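Aar187cp (Eremothecium gossypii, PDB 3ZIL) probably regulates the establishment of sister-chromatid cohesion by acting on cohesin, as a Wpl1 protein whose C-terminal, all-helical Wap1 domain forms this chain. Local coordinates at residues D25-D30 with L44-D49; H38-M43 with R129-N134. All coordinates share one frame; numbering follows the deposited sequence.

Helix 36-52 is common to both contacts: its residues 44-49 meet the end of helix 20-27 in contact 1, and its residues 38-43 meet the start of helix 129-141 in contact 2. The centres of the two contacts lie about 10 Å apart, each about 35 Å from the centre of the chain, and both are partly buried. Contact 1 buries 196 Å² and joins a buried Ile-27 and Leu-46 to an exposed arginine and phenylalanine; contact 2 buries 100 Å² and sets one valine against polar side chains. The two also touch, through a probable hydrogen bond between Ser-29 OG and Asn-42 OD1 at 2.9 Å and through Leu-44 CD2 packing 3.6 Å from Val-131 O.

Contact 1: D25-D30 with L44-D49; sequences DFILSD and LRLCLD
Apolar packing between two sequence-adjacent helices, finished at its exposed side by an arginine, joins Ile-27 and Phe-26 at the end of helix 20-27 to Arg-45 and Leu-46 of helix 36-52. The backbones come nearest at Ile-27 and Leu-46, whose CA atoms are 7.0 Å apart, and all four side chains set out toward the opposite segment. Ile-27 is the centrepiece, burying 68 Å² against the other helix. Its terminal CD1 lies 3.7 Å from Arg-45 CD and 3.8 Å from Arg-45 CG, a methyl leaning on the aliphatic part of the arginine. Deeper in, Ile-27 CG1 stands 4.4 Å from Leu-46 CB, so the leucine backs the isoleucine more loosely than the arginine does.

Arg-45 reaches Phe-26 because its CG is anti to the backbone N (chi1 167°) and the chain then stays extended from CG to NE, carrying the guanidinium past Ile-27. There Arg-45 NH1 comes within 3.7 Å of Phe-26 CE1. The two side chains cross at about a right angle. The 58° between the planes of ring and guanidinium excludes a parallel stack; NH1 simply approaches the ring obliquely.

Directly after this packing the chain turns away. Leu-28 is the first residue to leave helical geometry and the centre of an inverse gamma turn, in which Ser-29 N makes a weak bond to Ile-27 O at 2.9 Å. The Leu-28 side chain touches Val-68 and Trp-71 of helix 54-72, while Asp-25 forms a salt bridge with Arg-64 of that helix. Together these features describe two consecutive helices, 20-27 and 36-52, joined by a loop and packed against each other near the N-terminal end of the all-helical Wap1 domain, the first of them followed by a gamma turn.

Contact 2: H38-M43 with R129-N134; sequences HRRNNM and RLVKLN
Van der Waals contact carries this small junction, in which Val-131 meets Asn-41 and Arg-40; the CA atoms of Asn-41 and Val-131, the nearest pair, are 7.2 Å apart. The valine points toward helix 36-52 and uses both methyls. As modelled, its CG2 approaches the Asn-41 amide, 3.3 Å from ND2 and 3.6 Å from CG, with the two side chains crossing at about a right angle. Its CG1 lies between the two polar groups, 3.9 Å from Asn-41 OD1 and 4.0 Å from Arg-40 NH2. The arginine chain leaves the backbone extended and bends at chi3 (75°), bringing its end nearer the valine.

The polar geometry limits how far these distances can be trusted. Within helix 36-52 itself, Arg-40 NH1 and Asn-41 OD1 are only 2.0 Å apart, too short for a hydrogen bond, which makes the placing of both end groups doubtful, including which amide atom faces CG2 and the approach of NH2 to CG1. With the same caution, Arg-40 NH2 makes a weak hydrogen bond to Ala-126 O, just before helix 129-141.

Around the junction, Ile-125 in the loop preceding helix 129-141 touches both Arg-40 and Val-131. Met-43 and Arg-40 also meet helix 81-93, and Asn-42 and Met-43 rest on Trp-71 of helix 54-72. Residues 38-43 of helix 36-52 are thus flanked by helices 54-72, 81-93 and 129-141, in a fold without strands.

Contact 1: D25-D30 with L44-D49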
loop_
_atom_site.group_PDB
_atom_site.type_symbol
_atom_site.label_atom_id
_atom_site.label_comp_id
_atom_site.label_asym_id
_atom_site.label_seq_id
_atom_site.Cartn_x
_atom_site.Cartn_y
_atom_site.Cartn_z
ATOM N N ASP A 25 -34.245 2.168 -22.181
ATOM C CA ASP A 25 -35.521 1.757 -21.571
ATOM C C ASP A 25 -35.628 0.247 -21.584
ATOM O O ASP A 25 -36.134 -0.350 -20.677
ATOM C CB ASP A 25 -36.730 2.313 -22.330
ATOM C CG ASP A 25 -36.795 3.817 -22.291
ATOM O OD1 ASP A 25 -36.124 4.428 -21.439
ATOM O OD2 ASP A 25 -37.488 4.400 -23.132
ATOM N N PHE A 26 -35.178 -0.360 -22.663
ATOM C CA PHE A 26 -35.290 -1.769 -22.733
ATOM C C PHE A 26 -34.319 -2.454 -21.760
ATOM O O PHE A 26 -34.710 -3.314 -20.967
ATOM C CB PHE A 26 -35.073 -2.252 -24.176
ATOM C CG PHE A 26 -34.999 -3.742 -24.282
ATOM C CD1 PHE A 26 -33.774 -4.402 -24.099
ATOM C CD2 PHE A 26 -36.163 -4.502 -24.499
ATOM C CE1 PHE A 26 -33.699 -5.780 -24.184
ATOM C CE2 PHE A 26 -36.098 -5.889 -24.564
ATOM C CZ PHE A 26 -34.867 -6.526 -24.406
ATOM N N ILE A 27 -33.043 -2.100 -21.847
ATOM C CA ILE A 27 -31.990 -2.836 -21.144
ATOM C C ILE A 27 -32.094 -2.567 -19.632
ATOM O O ILE A 27 -31.747 -3.431 -18.801
ATOM C CB ILE A 27 -30.574 -2.436 -21.650
ATOM C CG1 ILE A 27 -29.668 -3.651 -21.657
ATOM C CG2 ILE A 27 -29.978 -1.331 -20.809
ATOM C CD1 ILE A 27 -30.091 -4.649 -22.717
ATOM N N LEU A 28 -32.612 -1.409 -19.276
ATOM C CA LEU A 28 -32.708 -1.090 -17.841
ATOM C C LEU A 28 -34.009 -1.645 -17.264
ATOM O O LEU A 28 -34.854 -0.908 -16.709
ATOM C CB LEU A 28 -32.526 0.415 -17.550
ATOM C CG LEU A 28 -31.224 1.082 -18.076
ATOM C CD1 LEU A 28 -31.327 2.607 -17.966
ATOM C CD2 LEU A 28 -29.919 0.550 -17.421
ATOM N N SER A 29 -34.146 -2.971 -17.317
ATOM C CA SER A 29 -35.406 -3.633 -16.882
ATOM C C SER A 29 -35.489 -3.614 -15.341
ATOM O O SER A 29 -34.512 -3.895 -14.674
ATOM C CB SER A 29 -35.420 -5.091 -17.375
ATOM O OG SER A 29 -34.183 -5.701 -17.020
ATOM N N ASP A 30 -36.642 -3.275 -14.802
ATOM C CA ASP A 30 -36.970 -3.376 -13.336
ATOM C C ASP A 30 -36.384 -4.597 -12.606
ATOM O O ASP A 30 -36.890 -5.727 -12.777
ATOM C CB ASP A 30 -38.525 -3.377 -13.192
ATOM C CG ASP A 30 -38.985 -3.066 -11.763
ATOM O OD1 ASP A 30 -38.263 -3.399 -10.775
ATOM O OD2 ASP A 30 -40.092 -2.516 -11.651
ATOM N N LEU A 44 -24.600 -7.451 -19.048
ATOM C CA LEU A 44 -23.571 -7.867 -20.013
ATOM C C LEU A 44 -23.683 -7.187 -21.364
ATOM O O LEU A 44 -22.699 -6.645 -21.954
ATOM C CB LEU A 44 -23.545 -9.403 -20.159
ATOM C CG LEU A 44 -22.611 -10.017 -21.243
ATOM C CD1 LEU A 44 -21.175 -9.561 -20.870
ATOM C CD2 LEU A 44 -22.692 -11.541 -21.324
ATOM N N ARG A 45 -24.899 -7.178 -21.872
ATOM C CA ARG A 45 -25.185 -6.607 -23.121
ATOM C C ARG A 45 -24.953 -5.090 -23.071
ATOM O O ARG A 45 -24.449 -4.495 -24.035
ATOM C CB ARG A 45 -26.611 -7.010 -23.472
ATOM C CG ARG A 45 -27.211 -6.240 -24.642
ATOM C CD ARG A 45 -28.511 -6.984 -25.069
ATOM N NE ARG A 45 -28.979 -6.393 -26.297
ATOM C CZ ARG A 45 -30.175 -6.562 -26.837
ATOM N NH1 ARG A 45 -31.088 -7.332 -26.251
ATOM N NH2 ARG A 45 -30.463 -5.907 -27.976
ATOM N N LEU A 46 -25.246 -4.454 -21.930
ATOM C CA LEU A 46 -24.975 -3.017 -21.771
ATOM C C LEU A 46 -23.468 -2.662 -21.812
ATOM O O LEU A 46 -23.053 -1.672 -22.503
ATOM C CB LEU A 46 -25.588 -2.531 -20.470
ATOM C CG LEU A 46 -25.221 -1.134 -19.962
ATOM C CD1 LEU A 46 -25.710 -0.109 -20.975
ATOM C CD2 LEU A 46 -25.678 -0.868 -18.495
ATOM N N CYS A 47 -22.686 -3.454 -21.069
ATOM C CA CYS A 47 -21.231 -3.249 -20.930
ATOM C C CYS A 47 -20.654 -3.406 -22.324
ATOM O O CYS A 47 -19.816 -2.614 -22.771
ATOM C CB CYS A 47 -20.609 -4.263 -19.960
ATOM S SG CYS A 47 -21.165 -3.934 -18.248
ATOM N N LEU A 48 -21.127 -4.424 -23.026
ATOM C CA LEU A 48 -20.528 -4.736 -24.349
ATOM C C LEU A 48 -20.837 -3.628 -25.413
ATOM O O LEU A 48 -19.948 -3.183 -26.132
ATOM C CB LEU A 48 -20.880 -6.143 -24.781
ATOM C CG LEU A 48 -20.046 -6.736 -25.942
ATOM C CD1 LEU A 48 -18.536 -6.848 -25.694
ATOM C CD2 LEU A 48 -20.593 -8.116 -26.211
ATOM N N ASP A 49 -22.064 -3.108 -25.420
ATOM C CA ASP A 49 -22.418 -1.903 -26.188
ATOM C C ASP A 49 -21.540 -0.684 -25.834
ATOM O O ASP A 49 -21.040 0.047 -26.723
ATOM C CB ASP A 49 -23.901 -1.594 -25.974
ATOM C CG ASP A 49 -24.811 -2.676 -26.569
ATOM O OD1 ASP A 49 -24.321 -3.555 -27.291
ATOM O OD2 ASP A 49 -26.015 -2.679 -26.319
#

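Contact 2: H38-M43 with R129-N134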
loop_
_atom_site.group_PDB
_atom_site.type_symbol
_atom_site.label_atom_id
_atom_site.label_comp_id
_atom_site.label_asym_id
_atom_site.label_seq_id
_atom_site.Cartn_x
_atom_site.Cartn_y
_atom_site.Cartn_z
ATOM N N HIS A 38 -31.192 -12.903 -15.806
ATOM C CA HIS A 38 -31.695 -11.970 -16.792
ATOM C C HIS A 38 -31.061 -10.623 -16.532
ATOM O O HIS A 38 -30.617 -9.930 -17.459
ATOM C CB HIS A 38 -33.224 -11.882 -16.725
ATOM C CG HIS A 38 -33.846 -10.960 -17.783
ATOM N ND1 HIS A 38 -34.202 -11.399 -19.033
ATOM C CD2 HIS A 38 -34.196 -9.599 -17.737
ATOM C CE1 HIS A 38 -34.744 -10.374 -19.741
ATOM N NE2 HIS A 38 -34.749 -9.276 -18.948
ATOM N N ARG A 39 -31.079 -10.192 -15.278
ATOM C CA ARG A 39 -30.390 -8.940 -14.891
ATOM C C ARG A 39 -28.950 -8.981 -15.387
ATOM O O ARG A 39 -28.471 -8.074 -16.144
ATOM C CB ARG A 39 -30.457 -8.734 -13.379
ATOM C CG ARG A 39 -29.582 -7.574 -12.842
ATOM C CD ARG A 39 -29.859 -7.307 -11.335
ATOM N NE ARG A 39 -28.804 -6.593 -10.588
ATOM C CZ ARG A 39 -28.466 -5.309 -10.688
ATOM N NH1 ARG A 39 -29.008 -4.489 -11.628
ATOM N NH2 ARG A 39 -27.496 -4.842 -9.879
ATOM N N ARG A 40 -28.257 -10.038 -14.968
ATOM C CA ARG A 40 -26.857 -10.220 -15.390
ATOM C C ARG A 40 -26.691 -10.113 -16.925
ATOM O O ARG A 40 -25.685 -9.560 -17.403
ATOM C CB ARG A 40 -26.294 -11.547 -14.907
ATOM C CG ARG A 40 -24.858 -11.718 -15.323
ATOM C CD ARG A 40 -24.264 -13.036 -14.882
ATOM N NE ARG A 40 -24.605 -14.294 -15.566
ATOM C CZ ARG A 40 -25.125 -14.450 -16.758
ATOM N NH1 ARG A 40 -25.410 -13.395 -17.499
ATOM N NH2 ARG A 40 -25.353 -15.684 -17.213
ATOM N N ASN A 41 -27.655 -10.685 -17.658
ATOM C CA ASN A 41 -27.570 -10.733 -19.106
ATOM C C ASN A 41 -27.781 -9.367 -19.747
ATOM O O ASN A 41 -27.057 -8.995 -20.701
ATOM C CB ASN A 41 -28.533 -11.799 -19.672
ATOM C CG ASN A 41 -27.981 -13.240 -19.471
ATOM O OD1 ASN A 41 -26.932 -13.440 -18.853
ATOM N ND2 ASN A 41 -28.685 -14.212 -19.948
ATOM N N ASN A 42 -28.743 -8.605 -19.214
ATOM C CA ASN A 42 -28.915 -7.241 -19.678
ATOM C C ASN A 42 -27.639 -6.458 -19.334
ATOM O O ASN A 42 -27.216 -5.627 -20.128
ATOM C CB ASN A 42 -30.129 -6.537 -19.041
ATOM C CG ASN A 42 -31.474 -7.073 -19.608
ATOM O OD1 ASN A 42 -32.519 -6.735 -19.141
ATOM N ND2 ASN A 42 -31.407 -7.881 -20.600
ATOM N N MET A 43 -27.075 -6.681 -18.155
ATOM C CA MET A 43 -25.872 -5.829 -17.758
ATOM C C MET A 43 -24.718 -6.166 -18.728
ATOM O O MET A 43 -23.926 -5.277 -19.167
ATOM C CB MET A 43 -25.488 -6.047 -16.262
ATOM C CG MET A 43 -24.301 -5.118 -15.801
ATOM S SD MET A 43 -24.100 -5.498 -14.010
ATOM C CE MET A 43 -25.585 -4.835 -13.248
ATOM N N ARG A 129 -25.331 -20.036 -25.404
ATOM C CA ARG A 129 -24.152 -19.934 -26.255
ATOM C C ARG A 129 -23.793 -18.501 -26.551
ATOM O O ARG A 129 -22.620 -18.084 -26.490
ATOM C CB ARG A 129 -24.363 -20.694 -27.590
ATOM C CG ARG A 129 -23.221 -20.531 -28.598
ATOM C CD ARG A 129 -23.731 -20.408 -30.034
ATOM N NE ARG A 129 -22.698 -20.162 -31.056
ATOM C CZ ARG A 129 -22.696 -19.137 -31.916
ATOM N NH1 ARG A 129 -23.660 -18.217 -31.875
ATOM N NH2 ARG A 129 -21.715 -19.022 -32.817
ATOM N N LEU A 130 -24.784 -17.723 -26.969
ATOM C CA LEU A 130 -24.501 -16.319 -27.291
ATOM C C LEU A 130 -24.004 -15.487 -26.058
ATOM O O LEU A 130 -23.164 -14.565 -26.248
ATOM C CB LEU A 130 -25.689 -15.659 -27.918
ATOM C CG LEU A 130 -25.475 -14.258 -28.503
ATOM C CD1 LEU A 130 -24.257 -14.178 -29.442
ATOM C CD2 LEU A 130 -26.739 -13.827 -29.240
ATOM N N VAL A 131 -24.569 -15.794 -24.855
ATOM C CA VAL A 131 -24.189 -15.180 -23.576
ATOM C C VAL A 131 -22.692 -15.457 -23.392
ATOM O O VAL A 131 -21.906 -14.527 -23.142
ATOM C CB VAL A 131 -25.082 -15.638 -22.378
ATOM C CG1 VAL A 131 -24.350 -15.405 -21.037
ATOM C CG2 VAL A 131 -26.419 -14.858 -22.321
ATOM N N LYS A 132 -22.273 -16.724 -23.574
ATOM C CA LYS A 132 -20.889 -17.116 -23.360
ATOM C C LYS A 132 -19.960 -16.464 -24.386
ATOM O O LYS A 132 -18.866 -15.972 -24.045
ATOM C CB LYS A 132 -20.739 -18.637 -23.439
ATOM C CG LYS A 132 -21.274 -19.428 -22.278
ATOM C CD LYS A 132 -21.265 -20.896 -22.714
ATOM C CE LYS A 132 -20.970 -21.772 -21.525
ATOM N NZ LYS A 132 -22.293 -22.259 -21.185
ATOM N N LEU A 133 -20.379 -16.441 -25.655
ATOM C CA LEU A 133 -19.602 -15.695 -26.672
ATOM C C LEU A 133 -19.491 -14.228 -26.324
ATOM O O LEU A 133 -18.429 -13.625 -26.509
ATOM C CB LEU A 133 -20.242 -15.768 -28.037
ATOM C CG LEU A 133 -19.647 -16.542 -29.201
ATOM C CD1 LEU A 133 -18.749 -17.711 -28.809
ATOM C CD2 LEU A 133 -20.841 -16.960 -30.053
ATOM N N ASN A 134 -20.596 -13.613 -25.900
ATOM C CA ASN A 134 -20.587 -12.170 -25.548
ATOM C C ASN A 134 -19.653 -11.866 -24.391
ATOM O O ASN A 134 -18.973 -10.826 -24.354
ATOM C CB ASN A 134 -22.008 -11.641 -25.215
ATOM C CG ASN A 134 -22.805 -11.262 -26.469
ATOM O OD1 ASN A 134 -22.273 -11.186 -27.584
ATOM N ND2 ASN A 134 -24.068 -11.002 -26.283
#